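Local coordinates for protein prokaryotic transcription elongation factor GreA/GreB (Nitrosomonas europaea, PDB 2PN0) that probably binds RNA polymerase, as a member of the GreA/GreB family of transcription factors whose C-terminal domain is FKBP-like, at residues A[62-67]-A[123-128]; A[107-112]-A[119-124]; A[79-84]-A[92-97]. All blocks are in the same frame, centred on the assembly; numbering follows the deposited sequence.

Interaction 1: residues A[62-67]-A[123-128]; sequences TVRFRV and RIVEVT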
loop_
_atom_site.group_PDB
_atom_site.type_symbol
_atom_site.label_atom_id
_atom_site.label_comp_id
_atom_site.label_asym_id
_atom_site.label_seq_id
_atom_site.Cartn_x
_atom_site.Cartn_y
_atom_site.Cartn_z
ATOM N N THR A 62 6.179 15.098 -0.869
ATOM C CA THR A 62 6.262 14.278 -2.088
ATOM C C THR A 62 7.601 13.550 -2.067
ATOM O O THR A 62 8.645 14.198 -1.894
ATOM C CB THR A 62 6.120 15.147 -3.366
ATOM O OG1 THR A 62 4.798 15.675 -3.389
ATOM C CG2 THR A 62 6.318 14.318 -4.628
ATOM N N VAL A 63 7.542 12.222 -2.181
ATOM C CA VAL A 63 8.712 11.374 -2.109
ATOM C C VAL A 63 9.012 10.878 -3.514
ATOM O O VAL A 63 8.148 10.302 -4.178
ATOM C CB VAL A 63 8.468 10.199 -1.114
ATOM C CG1 VAL A 63 9.735 9.347 -0.925
ATOM C CG2 VAL A 63 7.968 10.724 0.254
ATOM N N ARG A 64 10.245 11.122 -3.968
ATOM C CA ARG A 64 10.713 10.615 -5.263
ATOM C C ARG A 64 11.515 9.351 -5.034
ATOM O O ARG A 64 12.417 9.360 -4.197
ATOM C CB ARG A 64 11.594 11.666 -5.944
ATOM C CG ARG A 64 12.063 11.270 -7.306
ATOM C CD ARG A 64 12.438 12.507 -8.058
ATOM N NE ARG A 64 12.985 12.273 -9.374
ATOM C CZ ARG A 64 12.309 11.862 -10.455
ATOM N NH1 ARG A 64 11.016 11.553 -10.398
ATOM N NH2 ARG A 64 12.953 11.738 -11.619
ATOM N N PHE A 65 11.190 8.284 -5.762
ATOM C CA PHE A 65 11.826 6.990 -5.590
ATOM C C PHE A 65 12.508 6.550 -6.854
ATOM O O PHE A 65 12.010 6.830 -7.954
ATOM C CB PHE A 65 10.771 5.899 -5.356
ATOM C CG PHE A 65 9.957 6.076 -4.121
ATOM C CD1 PHE A 65 10.403 5.562 -2.897
ATOM C CD2 PHE A 65 8.719 6.735 -4.188
ATOM C CE1 PHE A 65 9.641 5.695 -1.744
ATOM C CE2 PHE A 65 7.931 6.909 -3.017
ATOM C CZ PHE A 65 8.395 6.362 -1.806
ATOM N N ARG A 66 13.628 5.831 -6.725
ATOM C CA ARG A 66 14.209 5.125 -7.867
ATOM C C ARG A 66 14.146 3.621 -7.599
ATOM O O ARG A 66 14.494 3.167 -6.502
ATOM C CB ARG A 66 15.655 5.548 -8.164
ATOM C CG ARG A 66 16.137 5.074 -9.551
ATOM C CD ARG A 66 17.618 5.350 -9.853
ATOM N NE ARG A 66 17.960 6.778 -9.849
ATOM C CZ ARG A 66 18.582 7.397 -8.842
ATOM N NH1 ARG A 66 18.925 6.717 -7.742
ATOM N NH2 ARG A 66 18.854 8.700 -8.923
ATOM N N VAL A 67 13.682 2.870 -8.589
ATOM C CA VAL A 67 13.658 1.420 -8.463
ATOM C C VAL A 67 15.079 0.918 -8.677
ATOM O O VAL A 67 15.787 1.357 -9.605
ATOM C CB VAL A 67 12.688 0.762 -9.461
ATOM C CG1 VAL A 67 11.282 1.343 -9.303
ATOM C CG2 VAL A 67 13.165 0.969 -10.849
ATOM N N ARG A 123 14.742 3.295 -3.614
ATOM C CA ARG A 123 15.417 4.202 -2.717
ATOM C C ARG A 123 14.765 5.557 -2.827
ATOM O O ARG A 123 14.408 5.983 -3.917
ATOM C CB ARG A 123 16.898 4.327 -3.124
ATOM C CG ARG A 123 17.709 5.289 -2.257
ATOM C CD ARG A 123 19.101 5.504 -2.891
ATOM N NE ARG A 123 19.859 4.252 -2.925
ATOM C CZ ARG A 123 21.037 4.113 -3.537
ATOM N NH1 ARG A 123 21.567 5.153 -4.191
ATOM N NH2 ARG A 123 21.679 2.938 -3.515
ATOM N N ILE A 124 14.654 6.251 -1.702
ATOM C CA ILE A 124 14.133 7.598 -1.730
ATOM C C ILE A 124 15.210 8.527 -2.246
ATOM O O ILE A 124 16.259 8.694 -1.609
ATOM C CB ILE A 124 13.677 8.073 -0.331
ATOM C CG1 ILE A 124 12.493 7.201 0.180
ATOM C CG2 ILE A 124 13.330 9.597 -0.383
ATOM C CD1 ILE A 124 12.112 7.434 1.621
ATOM N N VAL A 125 14.957 9.110 -3.419
ATOM C CA VAL A 125 15.960 9.936 -4.081
ATOM C C VAL A 125 15.845 11.414 -3.668
ATOM O O VAL A 125 16.872 12.144 -3.628
ATOM C CB VAL A 125 15.995 9.729 -5.634
ATOM C CG1 VAL A 125 16.371 8.314 -5.966
ATOM C CG2 VAL A 125 14.719 10.068 -6.268
ATOM N N GLU A 126 14.637 11.833 -3.301
ATOM C CA GLU A 126 14.352 13.240 -2.947
ATOM C C GLU A 126 13.055 13.345 -2.182
ATOM O O GLU A 126 12.118 12.577 -2.417
ATOM C CB GLU A 126 14.236 14.087 -4.222
ATOM C CG GLU A 126 14.209 15.607 -3.974
ATOM C CD GLU A 126 14.263 16.439 -5.230
ATOM O OE1 GLU A 126 14.253 15.885 -6.360
ATOM O OE2 GLU A 126 14.290 17.677 -5.072
ATOM N N VAL A 127 13.002 14.312 -1.274
ATOM C CA VAL A 127 11.775 14.630 -0.530
ATOM C C VAL A 127 11.478 16.111 -0.790
ATOM O O VAL A 127 12.383 16.923 -0.728
ATOM C CB VAL A 127 12.002 14.373 0.961
ATOM C CG1 VAL A 127 10.781 14.777 1.761
ATOM C CG2 VAL A 127 12.316 12.874 1.201
ATOM N N THR A 128 10.231 16.453 -1.106
ATOM C CA THR A 128 9.865 17.835 -1.394
ATOM C C THR A 128 8.533 18.130 -0.715
ATOM O O THR A 128 7.651 17.287 -0.671
ATOM C CB THR A 128 9.724 18.057 -2.901
ATOM O OG1 THR A 128 8.811 17.089 -3.426
ATOM C CG2 THR A 128 11.073 17.903 -3.602
HETATM O O HOH W 1 10.443 14.886 -4.108
#
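Arg123 opens the pairing of strand 123-128 with strand 62-67 by trading both backbone hydrogen bonds with Arg66, while its guanidinium turns away to Glu109. Ile124 then points to the opposite face of the antiparallel sheet, with Val63 and Phe65. Its CG2 meets Val63 CG1 at 3.6 Å, and its CG1, anti to the carbonyl carbon (chi1 -64°), approaches Phe65 CE1 at 3.8 Å, the Phe65 and Ile124 side chains lying side by side. An alanine here would remove CG1 and CG2 and would probably take their packing from Val63 CG1 and Phe65 CE1, opening a gap on the buried face. At Val125 the register slips by one residue in a classic beta bulge: Val125 and Glu126 both face Arg64, whose O takes a 2.7 Å bond from Val125 N and a weak one from Glu126 N. The extra residue lays Val125 CG1 against Arg66 CB, 3.6 Å away, and CG2 against the aliphatic part of Arg64, whose guanidinium reaches the oxidised cysteine at position 75. Glu126 O accepts Arg64 N at 2.8 Å. Val127 returns to the apolar face, and Thr128 closes the pairing with two backbone bonds to Thr62, whose OG1 turns to Thr77. The chemistry thus divides by face: apolar packing holds one, while on the other the bulge valine lies against arginine methylenes and the charged ends find their partners elsewhere.

Interaction 2: residues A[107-112]-A[119-124]; sequences GDEIEW and VLRVRI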
loop_
_atom_site.group_PDB
_atom_site.type_symbol
_atom_site.label_atom_id
_atom_site.label_comp_id
_atom_site.label_asym_id
_atom_site.label_seq_id
_atom_site.Cartn_x
_atom_site.Cartn_y
_atom_site.Cartn_z
ATOM N N GLY A 107 17.412 8.810 0.939
ATOM C CA GLY A 107 18.438 7.790 0.982
ATOM C C GLY A 107 17.958 6.444 1.513
ATOM O O GLY A 107 18.613 5.421 1.239
ATOM N N ASP A 108 16.835 6.442 2.261
ATOM C CA ASP A 108 16.311 5.227 2.875
ATOM C C ASP A 108 15.778 4.313 1.790
ATOM O O ASP A 108 15.297 4.782 0.743
ATOM C CB ASP A 108 15.184 5.509 3.875
ATOM C CG ASP A 108 15.689 6.004 5.201
ATOM O OD1 ASP A 108 16.934 5.998 5.410
ATOM O OD2 ASP A 108 14.841 6.437 6.024
ATOM N N GLU A 109 15.912 3.017 2.007
ATOM C CA GLU A 109 15.364 2.042 1.050
ATOM C C GLU A 109 14.203 1.248 1.663
ATOM O O GLU A 109 14.223 0.891 2.852
ATOM C CB GLU A 109 16.500 1.120 0.539
ATOM C CG GLU A 109 17.478 1.918 -0.362
ATOM C CD GLU A 109 18.746 1.157 -0.804
ATOM O OE1 GLU A 109 19.047 0.059 -0.287
ATOM O OE2 GLU A 109 19.410 1.698 -1.720
ATOM N N ILE A 110 13.175 0.987 0.860
ATOM C CA ILE A 110 12.092 0.125 1.338
ATOM C C ILE A 110 11.716 -0.728 0.162
ATOM O O ILE A 110 12.181 -0.491 -0.964
ATOM C CB ILE A 110 10.846 0.909 1.870
ATOM C CG1 ILE A 110 10.347 1.924 0.853
ATOM C CG2 ILE A 110 11.157 1.551 3.244
ATOM C CD1 ILE A 110 8.997 2.616 1.380
ATOM N N GLU A 111 10.880 -1.716 0.413
ATOM C CA GLU A 111 10.474 -2.600 -0.658
ATOM C C GLU A 111 9.030 -3.067 -0.440
ATOM O O GLU A 111 8.519 -3.092 0.702
ATOM C CB GLU A 111 11.459 -3.790 -0.786
ATOM C CG GLU A 111 11.430 -4.729 0.377
ATOM C CD GLU A 111 12.549 -5.769 0.323
ATOM O OE1 GLU A 111 13.649 -5.521 -0.267
ATOM O OE2 GLU A 111 12.300 -6.816 0.910
ATOM N N TRP A 112 8.371 -3.429 -1.528
ATOM C CA TRP A 112 7.025 -3.949 -1.403
ATOM C C TRP A 112 6.781 -4.927 -2.528
ATOM O O TRP A 112 7.624 -5.054 -3.445
ATOM C CB TRP A 112 5.986 -2.835 -1.300
ATOM C CG TRP A 112 5.853 -1.903 -2.481
ATOM C CD1 TRP A 112 5.188 -2.159 -3.679
ATOM C CD2 TRP A 112 6.364 -0.564 -2.583
ATOM N NE1 TRP A 112 5.271 -1.032 -4.502
ATOM C CE2 TRP A 112 5.961 -0.050 -3.843
ATOM C CE3 TRP A 112 7.095 0.268 -1.713
ATOM C CZ2 TRP A 112 6.289 1.275 -4.281
ATOM C CZ3 TRP A 112 7.413 1.621 -2.149
ATOM C CH2 TRP A 112 6.990 2.088 -3.403
ATOM N N VAL A 119 10.073 -8.703 -5.271
ATOM C CA VAL A 119 9.944 -7.458 -4.551
ATOM C C VAL A 119 10.405 -6.310 -5.414
ATOM O O VAL A 119 11.339 -6.460 -6.242
ATOM C CB VAL A 119 10.705 -7.420 -3.212
ATOM C CG1 VAL A 119 10.114 -8.431 -2.243
ATOM C CG2 VAL A 119 12.177 -7.698 -3.429
ATOM N N LEU A 120 9.720 -5.192 -5.246
ATOM C CA LEU A 120 10.147 -3.939 -5.822
ATOM C C LEU A 120 10.930 -3.257 -4.721
ATOM O O LEU A 120 10.366 -2.872 -3.687
ATOM C CB LEU A 120 8.940 -3.086 -6.190
ATOM C CG LEU A 120 9.329 -1.714 -6.740
ATOM C CD1 LEU A 120 10.091 -1.892 -8.082
ATOM C CD2 LEU A 120 8.107 -0.892 -6.923
ATOM N N ARG A 121 12.231 -3.096 -4.927
ATOM C CA ARG A 121 13.051 -2.393 -3.942
ATOM C C ARG A 121 13.440 -0.977 -4.459
ATOM O O ARG A 121 13.991 -0.838 -5.566
ATOM C CB ARG A 121 14.329 -3.182 -3.611
ATOM C CG ARG A 121 15.142 -2.522 -2.464
ATOM C CD ARG A 121 16.234 -3.486 -1.972
ATOM N NE ARG A 121 17.013 -2.930 -0.868
ATOM C CZ ARG A 121 16.612 -2.867 0.407
ATOM N NH1 ARG A 121 15.412 -3.320 0.782
ATOM N NH2 ARG A 121 17.416 -2.292 1.312
ATOM N N VAL A 122 13.149 0.043 -3.666
ATOM C CA VAL A 122 13.281 1.431 -4.128
ATOM C C VAL A 122 14.090 2.234 -3.123
ATOM O O VAL A 122 14.121 1.897 -1.934
ATOM C CB VAL A 122 11.915 2.117 -4.346
ATOM C CG1 VAL A 122 11.146 1.435 -5.516
ATOM C CG2 VAL A 122 11.026 2.108 -3.037
ATOM N N ARG A 123 14.742 3.295 -3.614
ATOM C CA ARG A 123 15.417 4.202 -2.717
ATOM C C ARG A 123 14.765 5.557 -2.827
ATOM O O ARG A 123 14.408 5.983 -3.917
ATOM C CB ARG A 123 16.898 4.327 -3.124
ATOM C CG ARG A 123 17.709 5.289 -2.257
ATOM C CD ARG A 123 19.101 5.504 -2.891
ATOM N NE ARG A 123 19.859 4.252 -2.925
ATOM C CZ ARG A 123 21.037 4.113 -3.537
ATOM N NH1 ARG A 123 21.567 5.153 -4.191
ATOM N NH2 ARG A 123 21.679 2.938 -3.515
ATOM N N ILE A 124 14.654 6.251 -1.702
ATOM C CA ILE A 124 14.133 7.598 -1.730
ATOM C C ILE A 124 15.210 8.527 -2.246
ATOM O O ILE A 124 16.259 8.694 -1.609
ATOM C CB ILE A 124 13.677 8.073 -0.331
ATOM C CG1 ILE A 124 12.493 7.201 0.180
ATOM C CG2 ILE A 124 13.330 9.597 -0.383
ATOM C CD1 ILE A 124 12.112 7.434 1.621
#
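Glu109 OE2 is gripped by two nitrogens of Arg123, NE at 2.9 Å and NH2 at 3.1 Å, in a side-on salt bridge across the beta hairpin of strands 109-113 and 119-128. The carboxylate and guanidinium are nearly coplanar, 15° apart, and NE uses the anti lone pair of OE2 whereas NH2 comes in nearly along the C-O bond. The other oxygen, Glu109 OE1, takes a longer bond of 3.3 Å from Arg121 NH2, with the two flat groups almost perpendicular. Arg121 turns its NH1 to Glu111 OE1 at 3.0 Å, approaching from above the carboxylate plane, and Glu109 CB lies over one face of its guanidinium. Four charged residues, two from each strand, thus form one salt-bridge network on a single face of the hairpin. Arg121, shared between two carboxylates, is probably restrained in its rotation, and Glu109 in turn is shared between two arginines.

The backbones pair through Ile110 with Val122 and Trp112 with Leu120, each an antiparallel hydrogen-bonded pair. Before the strand begins, Gly107 N and Asp108 O extend the pairing to both polar backbone atoms of Ile124. On the face away from the charges, Trp112 and Leu120 lie side by side, Leu120 CD2 meeting the indole obliquely, 3.7 Å from Trp112 NE1 and close to CE2. This apolar face continues into Phe65 and Val67 of the neighbouring strand, and Pro96 and Pro32 of the second subunit pack on Trp112 and Leu120. The side chains of Trp112 and Val122 cross at about a right angle, and CZ3 of the Trp112 ring lies 3.8 Å from Val122 CG2.

Interaction 3: residues A[79-84]-A[92-97]; sequences VYPKDV and SILAPV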
loop_
_atom_site.group_PDB
_atom_site.type_symbol
_atom_site.label_atom_id
_atom_site.label_comp_id
_atom_site.label_asym_id
_atom_site.label_seq_id
_atom_site.Cartn_x
_atom_site.Cartn_y
_atom_site.Cartn_z
ATOM N N VAL A 79 -0.384 11.510 2.070
ATOM C CA VAL A 79 -1.489 12.426 2.385
ATOM C C VAL A 79 -2.427 11.881 3.450
ATOM O O VAL A 79 -2.455 10.673 3.741
ATOM C CB VAL A 79 -2.339 12.728 1.114
ATOM C CG1 VAL A 79 -1.493 13.471 0.069
ATOM C CG2 VAL A 79 -2.900 11.408 0.565
ATOM N N TYR A 80 -3.235 12.797 4.021
ATOM C CA TYR A 80 -4.380 12.385 4.825
ATOM C C TYR A 80 -5.461 11.769 3.932
ATOM O O TYR A 80 -5.440 12.013 2.730
ATOM C CB TYR A 80 -4.937 13.598 5.570
ATOM C CG TYR A 80 -4.006 14.067 6.670
ATOM C CD1 TYR A 80 -3.946 13.394 7.899
ATOM C CD2 TYR A 80 -3.179 15.170 6.483
ATOM C CE1 TYR A 80 -3.078 13.828 8.921
ATOM C CE2 TYR A 80 -2.310 15.596 7.485
ATOM C CZ TYR A 80 -2.278 14.927 8.701
ATOM O OH TYR A 80 -1.439 15.359 9.713
ATOM N N PRO A 81 -6.348 10.929 4.505
ATOM C CA PRO A 81 -7.401 10.289 3.690
ATOM C C PRO A 81 -8.170 11.253 2.766
ATOM O O PRO A 81 -8.428 10.891 1.614
ATOM C CB PRO A 81 -8.298 9.629 4.731
ATOM C CG PRO A 81 -7.330 9.223 5.800
ATOM C CD PRO A 81 -6.383 10.429 5.894
ATOM N N LYS A 82 -8.475 12.471 3.242
ATOM C CA LYS A 82 -9.218 13.464 2.433
ATOM C C LYS A 82 -8.571 13.735 1.060
ATOM O O LYS A 82 -9.264 14.130 0.114
ATOM C CB LYS A 82 -9.394 14.776 3.204
ATOM C CG LYS A 82 -8.110 15.482 3.558
ATOM C CD LYS A 82 -8.376 16.650 4.519
ATOM C CE LYS A 82 -7.132 17.011 5.321
ATOM N NZ LYS A 82 -5.983 17.454 4.494
ATOM N N ASP A 83 -7.260 13.494 0.941
ATOM C CA ASP A 83 -6.532 13.944 -0.240
ATOM C C ASP A 83 -6.063 12.883 -1.219
ATOM O O ASP A 83 -5.379 13.203 -2.210
ATOM C CB ASP A 83 -5.379 14.840 0.180
ATOM C CG ASP A 83 -5.860 16.126 0.784
ATOM O OD1 ASP A 83 -6.796 16.741 0.195
ATOM O OD2 ASP A 83 -5.312 16.540 1.825
ATOM N N VAL A 84 -6.418 11.629 -0.997
ATOM C CA VAL A 84 -6.038 10.657 -2.013
ATOM C C VAL A 84 -6.920 10.919 -3.230
ATOM O O VAL A 84 -8.022 11.457 -3.104
ATOM C CB VAL A 84 -5.998 9.163 -1.528
ATOM C CG1 VAL A 84 -5.812 9.078 0.006
ATOM C CG2 VAL A 84 -7.190 8.362 -2.010
ATOM N N SER A 92 -2.300 7.285 1.033
ATOM C CA SER A 92 -2.776 7.589 2.398
ATOM C C SER A 92 -1.794 7.123 3.480
ATOM O O SER A 92 -1.220 6.026 3.384
ATOM C CB SER A 92 -4.160 6.948 2.651
ATOM O OG SER A 92 -4.629 7.155 3.972
ATOM N N ILE A 93 -1.733 7.891 4.560
ATOM C CA ILE A 93 -1.069 7.464 5.787
ATOM C C ILE A 93 -1.660 6.162 6.337
ATOM O O ILE A 93 -0.977 5.452 7.076
ATOM C CB ILE A 93 -1.112 8.610 6.852
ATOM C CG1 ILE A 93 -0.263 8.289 8.083
ATOM C CG2 ILE A 93 -2.562 8.993 7.207
ATOM C CD1 ILE A 93 1.225 8.017 7.816
ATOM N N LEU A 94 -2.898 5.838 5.962
ATOM C CA LEU A 94 -3.571 4.569 6.439
ATOM C C LEU A 94 -3.240 3.349 5.582
ATOM O O LEU A 94 -3.528 2.225 5.983
ATOM C CB LEU A 94 -5.104 4.718 6.516
ATOM C CG LEU A 94 -5.585 5.945 7.300
ATOM C CD1 LEU A 94 -7.110 5.839 7.367
ATOM C CD2 LEU A 94 -4.992 5.960 8.685
ATOM N N ALA A 95 -2.651 3.569 4.410
ATOM C CA ALA A 95 -2.479 2.471 3.440
ATOM C C ALA A 95 -1.166 1.707 3.680
ATOM O O ALA A 95 -0.167 2.317 4.124
ATOM C CB ALA A 95 -2.516 2.997 2.011
ATOM N N PRO A 96 -1.126 0.405 3.323
ATOM C CA PRO A 96 0.154 -0.287 3.262
ATOM C C PRO A 96 1.163 0.583 2.478
ATOM O O PRO A 96 0.803 1.233 1.457
ATOM C CB PRO A 96 -0.165 -1.566 2.488
ATOM C CG PRO A 96 -1.614 -1.867 2.902
ATOM C CD PRO A 96 -2.263 -0.482 2.993
ATOM N N VAL A 97 2.382 0.596 2.979
ATOM C CA VAL A 97 3.485 1.468 2.462
ATOM C C VAL A 97 3.342 2.891 2.956
ATOM O O VAL A 97 4.269 3.400 3.602
ATOM C CB VAL A 97 3.728 1.422 0.924
ATOM C CG1 VAL A 97 4.929 2.333 0.572
ATOM C CG2 VAL A 97 4.051 -0.009 0.492
#
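Val79 and Ser92 form a parallel bridge in which Val79 O accepts the backbone N of Ile93 at 3.0 Å, just where the two segments leave their short strands. The chain then folds into a 3-10 segment at 81-83 on one side and a type I beta turn from Ser92 to Ala95 on the other. Ser92 opens the turn and faces the 79-84 segment. Its OG, anti to the backbone N (chi1 177°), accepts Leu94 N at 2.9 Å, while its CB meets Val84 CG1 at 3.8 Å. Pro81 packs against the start of the turn: its CG lies 3.7 Å from Leu94 CD1 and 3.9 Å from Ser92 OG, with the proline and leucine side chains crossing at about a right angle. Ile93 approaches the pyrrolidine ring more loosely through CG2, and its side chain also packs on Leu19 of helix 13-25 and on Met59. The same helix reaches Pro81 through Leu22, and Thr86 and Gly88 of the second subunit pack on Pro81 and Leu94. The contact thus joins the ends of a two-stranded parallel sheet to helix 13-25 and to the subunit interface. The serine bond to the amide two residues on is an ST turn, here built into the start of a type I beta turn.

In the fold
Following the chain from the N terminus, 62-67 is the first of the segments in contact, and its pairing with 123-128 in interaction 1 closes the longest loop. Nested within that loop, without touching interaction 1, is interaction 3, where 79-84 meets 92-97 past the ends of the small parallel sheet. Interaction 2 follows in series, closing the hairpin of 107-112 and 119-124, and ends on the same strand as interaction 1. That strand, 119-128, is central in the three-stranded antiparallel sheet, and the two contacts share Arg123 and Ile124. The centres of interactions 2 and 3 are about 19 Å apart, yet Val97 touches Ile110 and Trp112, tying the loop that follows the turn to the hairpin. Both meet the second subunit.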